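Local coordinates for protein amorpha-4,11-diene synthase (Artemisia annua, PDB 4GAX) that probably cyclises farnesyl diphosphate, with loss of diphosphate, to a sesquiterpene hydrocarbon or alcohol, being an engineered variant of an alpha-bisabolol synthase, at residues A[283-287]-A[549-553]; A[458-462]-A[496-500]; A[477-481]-A[492-496]; A[503-507]-A[529-533]. All coordinates share one frame. Residues are numbered along the deposited sequence.

Contact 1 of 4, residues A[283-287]-A[549-553]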
loop_
_atom_site.group_PDB
_atom_site.type_symbol
_atom_site.label_atom_id
_atom_site.label_comp_id
_atom_site.label_asym_id
_atom_site.label_seq_id
_atom_site.Cartn_x
_atom_site.Cartn_y
_atom_site.Cartn_z
ATOM N N VAL A 283 -8.166 13.317 -6.891
ATOM C CA VAL A 283 -8.331 11.915 -7.282
ATOM C C VAL A 283 -7.080 11.146 -6.888
ATOM O O VAL A 283 -7.147 10.039 -6.341
ATOM C CB VAL A 283 -8.581 11.759 -8.801
ATOM C CG1 VAL A 283 -8.622 10.267 -9.185
ATOM C CG2 VAL A 283 -9.881 12.450 -9.199
ATOM N N GLU A 284 -5.940 11.772 -7.141
ATOM C CA GLU A 284 -4.640 11.226 -6.774
ATOM C C GLU A 284 -4.457 11.045 -5.261
ATOM O O GLU A 284 -3.889 10.048 -4.810
ATOM C CB GLU A 284 -3.533 12.102 -7.369
ATOM C CG GLU A 284 -3.429 12.006 -8.909
ATOM C CD GLU A 284 -4.566 12.710 -9.681
ATOM O OE1 GLU A 284 -5.298 13.546 -9.098
ATOM O OE2 GLU A 284 -4.731 12.420 -10.889
ATOM N N CYS A 285 -4.945 11.990 -4.466
ATOM C CA CYS A 285 -4.821 11.852 -3.011
ATOM C C CYS A 285 -5.701 10.703 -2.538
ATOM O O CYS A 285 -5.311 9.919 -1.672
ATOM C CB CYS A 285 -5.229 13.143 -2.302
ATOM S SG CYS A 285 -4.167 14.568 -2.703
ATOM N N TYR A 286 -6.895 10.606 -3.108
ATOM C CA TYR A 286 -7.803 9.515 -2.751
ATOM C C TYR A 286 -7.220 8.136 -3.106
ATOM O O TYR A 286 -7.325 7.195 -2.322
ATOM C CB TYR A 286 -9.171 9.695 -3.431
ATOM C CG TYR A 286 -10.080 8.541 -3.108
ATOM C CD1 TYR A 286 -10.501 7.653 -4.088
ATOM C CD2 TYR A 286 -10.483 8.316 -1.806
ATOM C CE1 TYR A 286 -11.325 6.555 -3.762
ATOM C CE2 TYR A 286 -11.293 7.237 -1.467
ATOM C CZ TYR A 286 -11.711 6.359 -2.454
ATOM O OH TYR A 286 -12.509 5.285 -2.106
ATOM N N PHE A 287 -6.595 8.029 -4.281
ATOM C CA PHE A 287 -6.053 6.749 -4.741
ATOM C C PHE A 287 -4.974 6.274 -3.783
ATOM O O PHE A 287 -4.884 5.094 -3.457
ATOM C CB PHE A 287 -5.503 6.860 -6.177
ATOM C CG PHE A 287 -5.227 5.526 -6.826
ATOM C CD1 PHE A 287 -6.275 4.689 -7.193
ATOM C CD2 PHE A 287 -3.923 5.109 -7.066
ATOM C CE1 PHE A 287 -6.027 3.443 -7.782
ATOM C CE2 PHE A 287 -3.668 3.870 -7.662
ATOM C CZ PHE A 287 -4.719 3.035 -8.015
ATOM N N TYR A 549 -0.195 4.300 -14.133
ATOM C CA TYR A 549 -0.930 4.821 -12.985
ATOM C C TYR A 549 -2.370 5.177 -13.365
ATOM O O TYR A 549 -3.302 4.926 -12.595
ATOM C CB TYR A 549 -0.205 6.048 -12.418
ATOM C CG TYR A 549 -0.797 6.616 -11.144
ATOM C CD1 TYR A 549 -0.228 6.335 -9.904
ATOM C CD2 TYR A 549 -1.913 7.449 -11.181
ATOM C CE1 TYR A 549 -0.768 6.856 -8.729
ATOM C CE2 TYR A 549 -2.457 7.974 -10.023
ATOM C CZ TYR A 549 -1.882 7.682 -8.803
ATOM O OH TYR A 549 -2.434 8.215 -7.659
ATOM N N LYS A 550 -2.549 5.765 -14.546
ATOM C CA LYS A 550 -3.880 6.200 -14.964
ATOM C C LYS A 550 -4.839 5.020 -15.077
ATOM O O LYS A 550 -5.992 5.098 -14.648
ATOM C CB LYS A 550 -3.838 6.947 -16.293
ATOM C CG LYS A 550 -5.124 7.721 -16.580
ATOM C CD LYS A 550 -5.483 7.717 -18.055
ATOM C CE LYS A 550 -4.413 8.385 -18.901
ATOM N NZ LYS A 550 -4.787 8.383 -20.349
ATOM N N ASN A 551 -4.372 3.922 -15.658
ATOM C CA ASN A 551 -5.264 2.789 -15.853
ATOM C C ASN A 551 -5.560 2.005 -14.588
ATOM O O ASN A 551 -6.608 1.367 -14.491
ATOM C CB ASN A 551 -4.793 1.887 -16.991
ATOM C CG ASN A 551 -5.171 2.443 -18.351
ATOM O OD1 ASN A 551 -6.234 2.124 -18.899
ATOM N ND2 ASN A 551 -4.312 3.297 -18.894
ATOM N N LEU A 552 -4.643 2.053 -13.623
ATOM C CA LEU A 552 -4.900 1.471 -12.316
ATOM C C LEU A 552 -6.087 2.187 -11.684
ATOM O O LEU A 552 -6.984 1.541 -11.128
ATOM C CB LEU A 552 -3.674 1.589 -11.394
ATOM C CG LEU A 552 -2.431 0.769 -11.758
ATOM C CD1 LEU A 552 -1.321 1.039 -10.762
ATOM C CD2 LEU A 552 -2.728 -0.729 -11.824
ATOM N N VAL A 553 -6.091 3.518 -11.775
ATOM C CA VAL A 553 -7.185 4.319 -11.228
ATOM C C VAL A 553 -8.503 3.938 -11.902
ATOM O O VAL A 553 -9.513 3.717 -11.233
ATOM C CB VAL A 553 -6.915 5.830 -11.402
ATOM C CG1 VAL A 553 -8.097 6.649 -10.888
ATOM C CG2 VAL A 553 -5.634 6.217 -10.680
#

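Contact 2 of 4, residues A[458-462]-A[496-500]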
loop_
_atom_site.group_PDB
_atom_site.type_symbol
_atom_site.label_atom_id
_atom_site.label_comp_id
_atom_site.label_asym_id
_atom_site.label_seq_id
_atom_site.Cartn_x
_atom_site.Cartn_y
_atom_site.Cartn_z
ATOM N N ARG A 458 14.689 6.341 -2.548
ATOM C CA ARG A 458 15.397 5.588 -3.586
ATOM C C ARG A 458 14.523 5.381 -4.818
ATOM O O ARG A 458 14.991 5.506 -5.951
ATOM C CB ARG A 458 15.872 4.223 -3.072
ATOM C CG ARG A 458 16.802 4.270 -1.860
ATOM C CD ARG A 458 18.207 4.722 -2.222
ATOM N NE ARG A 458 19.012 4.966 -1.027
ATOM C CZ ARG A 458 20.308 5.271 -1.038
ATOM N NH1 ARG A 458 20.963 5.364 -2.187
ATOM N NH2 ARG A 458 20.950 5.479 0.105
ATOM N N LEU A 459 13.254 5.047 -4.600
ATOM C CA LEU A 459 12.355 4.782 -5.725
ATOM C C LEU A 459 12.114 6.054 -6.536
ATOM O O LEU A 459 12.023 6.012 -7.766
ATOM C CB LEU A 459 11.032 4.183 -5.244
ATOM C CG LEU A 459 11.146 2.719 -4.789
ATOM C CD1 LEU A 459 9.824 2.211 -4.226
ATOM C CD2 LEU A 459 11.616 1.833 -5.948
ATOM N N ASN A 460 12.031 7.184 -5.840
ATOM C CA ASN A 460 11.831 8.474 -6.501
ATOM C C ASN A 460 13.094 8.951 -7.224
ATOM O O ASN A 460 13.008 9.654 -8.228
ATOM C CB ASN A 460 11.340 9.523 -5.498
ATOM C CG ASN A 460 10.870 10.804 -6.170
ATOM O OD1 ASN A 460 10.661 10.846 -7.386
ATOM N ND2 ASN A 460 10.690 11.855 -5.373
ATOM N N ASP A 461 14.264 8.551 -6.725
ATOM C CA ASP A 461 15.532 8.899 -7.367
ATOM C C ASP A 461 15.793 8.075 -8.626
ATOM O O ASP A 461 16.713 8.372 -9.390
ATOM C CB ASP A 461 16.700 8.734 -6.394
ATOM C CG ASP A 461 16.731 9.813 -5.333
ATOM O OD1 ASP A 461 15.731 10.555 -5.199
ATOM O OD2 ASP A 461 17.753 9.912 -4.625
ATOM N N LEU A 462 14.992 7.035 -8.833
ATOM C CA LEU A 462 15.117 6.198 -10.024
ATOM C C LEU A 462 14.085 6.549 -11.097
ATOM O O LEU A 462 13.773 5.729 -11.961
ATOM C CB LEU A 462 15.043 4.718 -9.658
ATOM C CG LEU A 462 16.338 4.155 -9.073
ATOM C CD1 LEU A 462 16.052 2.938 -8.200
ATOM C CD2 LEU A 462 17.306 3.797 -10.189
ATOM N N LEU A 496 22.037 0.289 -7.849
ATOM C CA LEU A 496 20.902 0.983 -7.249
ATOM C C LEU A 496 19.693 0.075 -7.147
ATOM O O LEU A 496 18.960 0.120 -6.162
ATOM C CB LEU A 496 20.538 2.252 -8.045
ATOM C CG LEU A 496 21.526 3.415 -8.001
ATOM C CD1 LEU A 496 20.980 4.601 -8.800
ATOM C CD2 LEU A 496 21.838 3.834 -6.563
ATOM N N TYR A 497 19.483 -0.772 -8.149
ATOM C CA TYR A 497 18.344 -1.678 -8.084
ATOM C C TYR A 497 18.523 -2.781 -7.030
ATOM O O TYR A 497 17.566 -3.164 -6.355
ATOM C CB TYR A 497 17.983 -2.219 -9.471
ATOM C CG TYR A 497 17.175 -1.217 -10.274
ATOM C CD1 TYR A 497 16.106 -0.537 -9.692
ATOM C CD2 TYR A 497 17.488 -0.928 -11.597
ATOM C CE1 TYR A 497 15.362 0.386 -10.408
ATOM C CE2 TYR A 497 16.750 0.001 -12.323
ATOM C CZ TYR A 497 15.688 0.655 -11.719
ATOM O OH TYR A 497 14.943 1.578 -12.424
ATOM N N LYS A 498 19.747 -3.259 -6.848
ATOM C CA LYS A 498 20.004 -4.225 -5.775
ATOM C C LYS A 498 19.746 -3.606 -4.385
ATOM O O LYS A 498 19.170 -4.251 -3.509
ATOM C CB LYS A 498 21.423 -4.799 -5.874
ATOM C CG LYS A 498 21.969 -5.313 -4.542
ATOM C CD LYS A 498 22.384 -6.770 -4.598
ATOM C CE LYS A 498 23.505 -7.041 -3.599
ATOM N NZ LYS A 498 23.143 -6.608 -2.217
ATOM N N GLN A 499 20.157 -2.354 -4.198
ATOM C CA GLN A 499 19.884 -1.641 -2.947
ATOM C C GLN A 499 18.380 -1.584 -2.658
ATOM O O GLN A 499 17.931 -1.755 -1.509
ATOM C CB GLN A 499 20.482 -0.236 -3.021
ATOM C CG GLN A 499 20.205 0.662 -1.834
ATOM C CD GLN A 499 20.927 1.995 -1.972
ATOM O OE1 GLN A 499 20.852 2.649 -3.015
ATOM N NE2 GLN A 499 21.649 2.391 -0.928
ATOM N N VAL A 500 17.588 -1.369 -3.704
ATOM C CA VAL A 500 16.137 -1.380 -3.538
ATOM C C VAL A 500 15.626 -2.768 -3.148
ATOM O O VAL A 500 14.752 -2.910 -2.277
ATOM C CB VAL A 500 15.426 -0.864 -4.806
ATOM C CG1 VAL A 500 13.941 -1.185 -4.749
ATOM C CG2 VAL A 500 15.672 0.638 -4.976
#

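Contact 3 of 4, residues A[477-481]-A[492-496]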
loop_
_atom_site.group_PDB
_atom_site.type_symbol
_atom_site.label_atom_id
_atom_site.label_comp_id
_atom_site.label_asym_id
_atom_site.label_seq_id
_atom_site.Cartn_x
_atom_site.Cartn_y
_atom_site.Cartn_z
ATOM N N SER A 477 21.098 11.538 -9.495
ATOM C CA SER A 477 21.140 10.543 -8.443
ATOM C C SER A 477 21.870 9.338 -8.979
ATOM O O SER A 477 22.855 8.868 -8.405
ATOM C CB SER A 477 19.710 10.122 -8.158
ATOM O OG SER A 477 19.041 9.875 -9.384
ATOM N N VAL A 478 21.334 8.826 -10.080
ATOM C CA VAL A 478 21.988 7.790 -10.847
ATOM C C VAL A 478 23.272 8.393 -11.397
ATOM O O VAL A 478 24.338 7.795 -11.304
ATOM C CB VAL A 478 21.102 7.347 -12.009
ATOM C CG1 VAL A 478 21.639 6.065 -12.619
ATOM C CG2 VAL A 478 19.671 7.148 -11.514
ATOM N N GLU A 479 23.161 9.591 -11.960
ATOM C CA GLU A 479 24.323 10.314 -12.466
ATOM C C GLU A 479 25.284 10.689 -11.328
ATOM O O GLU A 479 26.506 10.679 -11.505
ATOM C CB GLU A 479 23.876 11.550 -13.260
ATOM C CG GLU A 479 24.539 12.853 -12.849
ATOM C CD GLU A 479 23.633 13.732 -12.003
ATOM O OE1 GLU A 479 23.764 13.708 -10.758
ATOM O OE2 GLU A 479 22.791 14.449 -12.587
ATOM N N SER A 480 24.727 10.996 -10.157
ATOM C CA SER A 480 25.537 11.330 -8.988
ATOM C C SER A 480 26.170 10.094 -8.368
ATOM O O SER A 480 27.264 10.170 -7.805
ATOM C CB SER A 480 24.713 12.069 -7.935
ATOM O OG SER A 480 25.416 12.122 -6.705
ATOM N N TYR A 481 25.472 8.961 -8.455
ATOM C CA TYR A 481 26.041 7.689 -8.022
ATOM C C TYR A 481 27.230 7.356 -8.917
ATOM O O TYR A 481 28.272 6.908 -8.441
ATOM C CB TYR A 481 25.007 6.561 -8.090
ATOM C CG TYR A 481 25.473 5.289 -7.416
ATOM C CD1 TYR A 481 26.237 4.353 -8.105
ATOM C CD2 TYR A 481 25.158 5.026 -6.084
ATOM C CE1 TYR A 481 26.673 3.189 -7.489
ATOM C CE2 TYR A 481 25.589 3.861 -5.458
ATOM C CZ TYR A 481 26.347 2.947 -6.167
ATOM O OH TYR A 481 26.787 1.786 -5.560
ATOM N N ALA A 492 25.808 1.268 -12.450
ATOM C CA ALA A 492 25.098 2.089 -11.473
ATOM C C ALA A 492 23.654 1.636 -11.298
ATOM O O ALA A 492 23.175 1.466 -10.165
ATOM C CB ALA A 492 25.157 3.567 -11.869
ATOM N N LYS A 493 22.963 1.417 -12.413
ATOM C CA LYS A 493 21.563 0.994 -12.352
ATOM C C LYS A 493 21.422 -0.340 -11.636
ATOM O O LYS A 493 20.521 -0.520 -10.816
ATOM C CB LYS A 493 20.951 0.900 -13.754
ATOM C CG LYS A 493 20.656 2.241 -14.423
ATOM C CD LYS A 493 19.354 2.860 -13.924
ATOM C CE LYS A 493 18.377 3.089 -15.074
ATOM N NZ LYS A 493 17.218 3.944 -14.676
ATOM N N ASN A 494 22.310 -1.280 -11.944
ATOM C CA ASN A 494 22.291 -2.568 -11.250
ATOM C C ASN A 494 22.533 -2.451 -9.741
ATOM O O ASN A 494 21.862 -3.115 -8.935
ATOM C CB ASN A 494 23.295 -3.531 -11.879
ATOM C CG ASN A 494 22.726 -4.242 -13.089
ATOM O OD1 ASN A 494 22.068 -5.280 -12.959
ATOM N ND2 ASN A 494 22.960 -3.679 -14.278
ATOM N N LEU A 495 23.486 -1.601 -9.369
ATOM C CA LEU A 495 23.797 -1.373 -7.965
ATOM C C LEU A 495 22.619 -0.745 -7.242
ATOM O O LEU A 495 22.237 -1.196 -6.153
ATOM C CB LEU A 495 25.021 -0.477 -7.842
ATOM C CG LEU A 495 26.314 -1.143 -8.315
ATOM C CD1 LEU A 495 27.458 -0.138 -8.390
ATOM C CD2 LEU A 495 26.689 -2.312 -7.425
ATOM N N LEU A 496 22.037 0.289 -7.849
ATOM C CA LEU A 496 20.902 0.983 -7.249
ATOM C C LEU A 496 19.693 0.075 -7.147
ATOM O O LEU A 496 18.960 0.120 -6.162
ATOM C CB LEU A 496 20.538 2.252 -8.045
ATOM C CG LEU A 496 21.526 3.415 -8.001
ATOM C CD1 LEU A 496 20.980 4.601 -8.800
ATOM C CD2 LEU A 496 21.838 3.834 -6.563
#

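Contact 4 of 4, residues A[503-507]-A[529-533]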
loop_
_atom_site.group_PDB
_atom_site.type_symbol
_atom_site.label_atom_id
_atom_site.label_comp_id
_atom_site.label_asym_id
_atom_site.label_seq_id
_atom_site.Cartn_x
_atom_site.Cartn_y
_atom_site.Cartn_z
ATOM N N LEU A 503 16.130 -3.365 0.412
ATOM C CA LEU A 503 15.159 -2.660 1.258
ATOM C C LEU A 503 13.840 -3.410 1.397
ATOM O O LEU A 503 13.261 -3.464 2.488
ATOM C CB LEU A 503 14.922 -1.242 0.724
ATOM C CG LEU A 503 16.093 -0.304 0.999
ATOM C CD1 LEU A 503 15.975 0.938 0.130
ATOM C CD2 LEU A 503 16.152 0.073 2.482
ATOM N N TRP A 504 13.330 -3.980 0.308
ATOM C CA TRP A 504 12.081 -4.733 0.418
ATOM C C TRP A 504 12.278 -5.895 1.383
ATOM O O TRP A 504 11.369 -6.245 2.147
ATOM C CB TRP A 504 11.609 -5.275 -0.946
ATOM C CG TRP A 504 11.172 -4.226 -1.954
ATOM C CD1 TRP A 504 11.773 -3.941 -3.154
ATOM C CD2 TRP A 504 10.029 -3.356 -1.861
ATOM N NE1 TRP A 504 11.082 -2.938 -3.800
ATOM C CE2 TRP A 504 10.009 -2.563 -3.032
ATOM C CE3 TRP A 504 9.018 -3.171 -0.906
ATOM C CZ2 TRP A 504 9.024 -1.597 -3.268
ATOM C CZ3 TRP A 504 8.035 -2.201 -1.144
ATOM C CH2 TRP A 504 8.048 -1.432 -2.313
ATOM N N LYS A 505 13.456 -6.511 1.335
ATOM C CA LYS A 505 13.746 -7.617 2.244
ATOM C C LYS A 505 13.837 -7.129 3.698
ATOM O O LYS A 505 13.355 -7.803 4.620
ATOM C CB LYS A 505 15.022 -8.365 1.814
ATOM C CG LYS A 505 14.781 -9.349 0.649
ATOM C CD LYS A 505 16.044 -10.124 0.247
ATOM C CE LYS A 505 17.105 -9.200 -0.316
ATOM N NZ LYS A 505 18.304 -9.986 -0.751
ATOM N N ASP A 506 14.464 -5.974 3.905
ATOM C CA ASP A 506 14.537 -5.385 5.243
ATOM C C ASP A 506 13.135 -5.110 5.771
ATOM O O ASP A 506 12.824 -5.347 6.945
ATOM C CB ASP A 506 15.327 -4.072 5.206
ATOM C CG ASP A 506 16.819 -4.293 5.090
ATOM O OD1 ASP A 506 17.321 -5.303 5.641
ATOM O OD2 ASP A 506 17.491 -3.451 4.451
ATOM N N ILE A 507 12.279 -4.603 4.894
ATOM C CA ILE A 507 10.905 -4.284 5.286
ATOM C C ILE A 507 10.088 -5.533 5.606
ATOM O O ILE A 507 9.262 -5.527 6.535
ATOM C CB ILE A 507 10.220 -3.442 4.195
ATOM C CG1 ILE A 507 10.816 -2.028 4.221
ATOM C CG2 ILE A 507 8.712 -3.376 4.415
ATOM C CD1 ILE A 507 10.703 -1.303 2.905
ATOM N N VAL A 529 3.604 1.098 2.113
ATOM C CA VAL A 529 4.972 0.875 1.607
ATOM C C VAL A 529 4.946 0.293 0.195
ATOM O O VAL A 529 5.680 0.742 -0.683
ATOM C CB VAL A 529 5.781 -0.090 2.527
ATOM C CG1 VAL A 529 7.147 -0.392 1.917
ATOM C CG2 VAL A 529 5.959 0.514 3.916
ATOM N N HIS A 530 4.096 -0.703 -0.036
ATOM C CA HIS A 530 3.990 -1.284 -1.380
ATOM C C HIS A 530 3.447 -0.280 -2.394
ATOM O O HIS A 530 3.815 -0.302 -3.579
ATOM C CB HIS A 530 3.130 -2.555 -1.352
ATOM C CG HIS A 530 3.837 -3.732 -0.758
ATOM N ND1 HIS A 530 3.209 -4.650 0.057
ATOM C CD2 HIS A 530 5.123 -4.138 -0.870
ATOM C CE1 HIS A 530 4.083 -5.571 0.429
ATOM N NE2 HIS A 530 5.254 -5.280 -0.114
ATOM N N PHE A 531 2.594 0.623 -1.925
ATOM C CA PHE A 531 2.101 1.690 -2.801
ATOM C C PHE A 531 3.215 2.535 -3.416
ATOM O O PHE A 531 3.070 3.081 -4.537
ATOM C CB PHE A 531 1.106 2.595 -2.065
ATOM C CG PHE A 531 0.589 3.708 -2.914
ATOM C CD1 PHE A 531 -0.306 3.444 -3.938
ATOM C CD2 PHE A 531 1.014 5.011 -2.715
ATOM C CE1 PHE A 531 -0.784 4.464 -4.742
ATOM C CE2 PHE A 531 0.533 6.045 -3.518
ATOM C CZ PHE A 531 -0.370 5.767 -4.531
ATOM N N LEU A 532 4.337 2.651 -2.713
ATOM C CA LEU A 532 5.435 3.497 -3.214
ATOM C C LEU A 532 5.906 2.996 -4.566
ATOM O O LEU A 532 6.354 3.781 -5.411
ATOM C CB LEU A 532 6.620 3.526 -2.239
ATOM C CG LEU A 532 6.403 4.037 -0.804
ATOM C CD1 LEU A 532 7.580 3.634 0.101
ATOM C CD2 LEU A 532 6.215 5.532 -0.794
ATOM N N ASP A 533 5.789 1.686 -4.777
ATOM C CA ASP A 533 6.190 1.089 -6.050
ATOM C C ASP A 533 5.288 1.570 -7.182
ATOM O O ASP A 533 5.731 1.676 -8.321
ATOM C CB ASP A 533 6.163 -0.444 -5.962
ATOM C CG ASP A 533 7.169 -1.099 -6.899
ATOM O OD1 ASP A 533 8.296 -0.566 -7.056
ATOM O OD2 ASP A 533 6.832 -2.151 -7.481
HETATM O O HOH W 1 10.518 -2.211 -6.742
#

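Contact 1 of 4, residues A[283-287]-A[549-553]
This is a buried, largely apolar helix-helix contact that ties helix 282-292 to helix 547-557, close to the carboxyl end of the chain. The short axes pass 11.6 Å apart at 73°, so the helices cross steeply and touch over a compact patch. Phe287 fills most of the gap. Its edge is directed at the face of Tyr549 in an edge-to-face pair with centroids 5.3 Å apart and planes at 66°, while one of its own faces is covered by Val553: CG2 of Val553 lies 3.9 Å from the centroid of the Phe287 ring, a CH-pi contact. Leu552 adds its CB, 3.8 Å from Phe287 CZ. Both helices belong to the C-terminal, catalytic (alpha) domain of the class I terpene synthase fold, in which the catalytic chamber is enclosed by packed helices. At the other end of the patch, Val283 CG1 meets Val553 CG1 at 4.0 Å, and Trp37 from the N-terminal region touches both valines. The hydroxyl of Tyr549 reaches the first helix, with Tyr549 OH 4.0 Å from Glu284 CB. The carboxylate of Glu284 instead accepts a hydrogen bond from the indole nitrogen of Trp37.

Contact 2 of 4, residues A[458-462]-A[496-500]
Leu462 lies over the ring of Tyr497, with its CD2 4.2 Å from the ring centroid in a CH-pi contact on the face. The leucine lies at the C-terminal end region of helix 447-461, where the sequence Asn460-Asp461-Leu462 matches the start of the NSE/DTE metal-binding motif of class I terpene synthases; in relatives this motif holds part of the magnesium cluster, although no metal accompanies the coordinates here. The two methyls of Leu462 spread across the neighbouring helix 489-513. CD2 reaches Leu496 CD1 at 4.0 Å, and CD1 approaches Tyr497 CE1 at 3.4 Å and Val500 CG2 at 4.0 Å. Val500 is thereby wedged among three residues of the first segment, since its CG1 also lies 4.0 Å from Leu459 CD2 and its CG2 4.1 Å from Arg458 CB. The apolar part of the contact thus runs from Leu462 back along one side of the helix, and Leu459 continues it toward Trp504. Arg458 closes the opposite, more polar flank by extending past Gln499. There the amide oxygen sits over a face of the guanidinium, with Gln499 OE1 2.8 Å from Arg458 NH1 at an angle too poor for a hydrogen bond.

Contact 3 of 4, residues A[477-481]-A[492-496]
Ala492 opens the segment with a small side chain directed at helix 478-485, and its methyl is shared by two partners: Ala492 CB is 4.0 Å from Tyr481 CD1 and 4.4 Å from Val478 CG1. The backbones come nearest here, with the CA atoms of Val478 and Ala492 6.5 Å apart, a separation that the short alanine side chain can bridge. Lys493 starts in the other direction, but its aliphatic chain folds back so that Lys493 CD rests 4.1 Å from Val478 CG1, at the border of the patch. Leu495 meets the far end of the tyrosine, with its CD1 at the ring edge, 3.5 Å from both Tyr481 OH and Tyr481 CE1. Leu496, one turn after Ala492, inserts between the two main residues of the facing helix: its CD2 lies 3.6 Å from Tyr481 CD2 and its CD1 3.9 Å from Val478 CG2. Tyr481 therefore spans a full turn of the second helix, touching Ala492, Leu495 and Leu496 in succession. The two helices follow each other in the chain, and Val487 in the short connection touches Tyr481 and Ala492. Both belong to the C-terminal, catalytic domain of the class I terpene synthase fold. On the side toward the preceding helix 447-461, Ser477 OG is hydrogen-bonded to Asp461 O and Leu496 touches Leu462, so the helix pair packs against the C-terminal part of that helix.

Contact 4 of 4, residues A[503-507]-A[529-533]
Trp504 supplies most of the first segment's side of this contact: its CA-to-CB bond points sideways, but the indole reaches across to helix 519-535. Trp504 CZ3 lies 3.7 Å from Val529 CG1 and 3.5 Å from His530 CD2, although the indole and imidazole planes, at 28°, are slid so far apart that the rings barely overlap. The backbone oxygen of Val529 is near the indole plane, 3.6 Å from Trp504 CH2. On the nitrogen side, one water accepts a hydrogen bond from Trp504 NE1 (3.1 Å) and donates one to Asp533 OD1 (2.8 Å), linking the helices through solvent. Lys216 adds a cation-pi interaction with the indole. One turn on, Ile507 places CD1 3.8 Å from Val529 CG1. The large tryptophan suits the wide spacing, since the short axes run 12.2 Å apart at 161°. The pair forms part of the antiparallel helical bundle of the class I terpene synthase fold.

In the fold
Contacts 2, 3 and 4 all use helix 489-513, in successive and partly overlapping segments. Contacts 2 and 3 have centres about 8 Å apart and share Leu496. Contact 4 follows, about 11 Å from contact 2 between centres, and joins it where Leu459 CD1 lies 4.0 Å from Trp504 CZ2 and 4.0 Å from Leu532 O. Contact 1 encloses the other three along the chain; it touches contact 4 through Phe287 CD2 and Phe531 CE1, 4.0 Å apart, but its nearest atoms stay about 12 Å from contact 2 and about 17 Å from contact 3. Of the four, contact 2 contains the start of the probable NSE/DTE metal-binding motif; the last part of that motif falls in the unmodelled stretch 466-474.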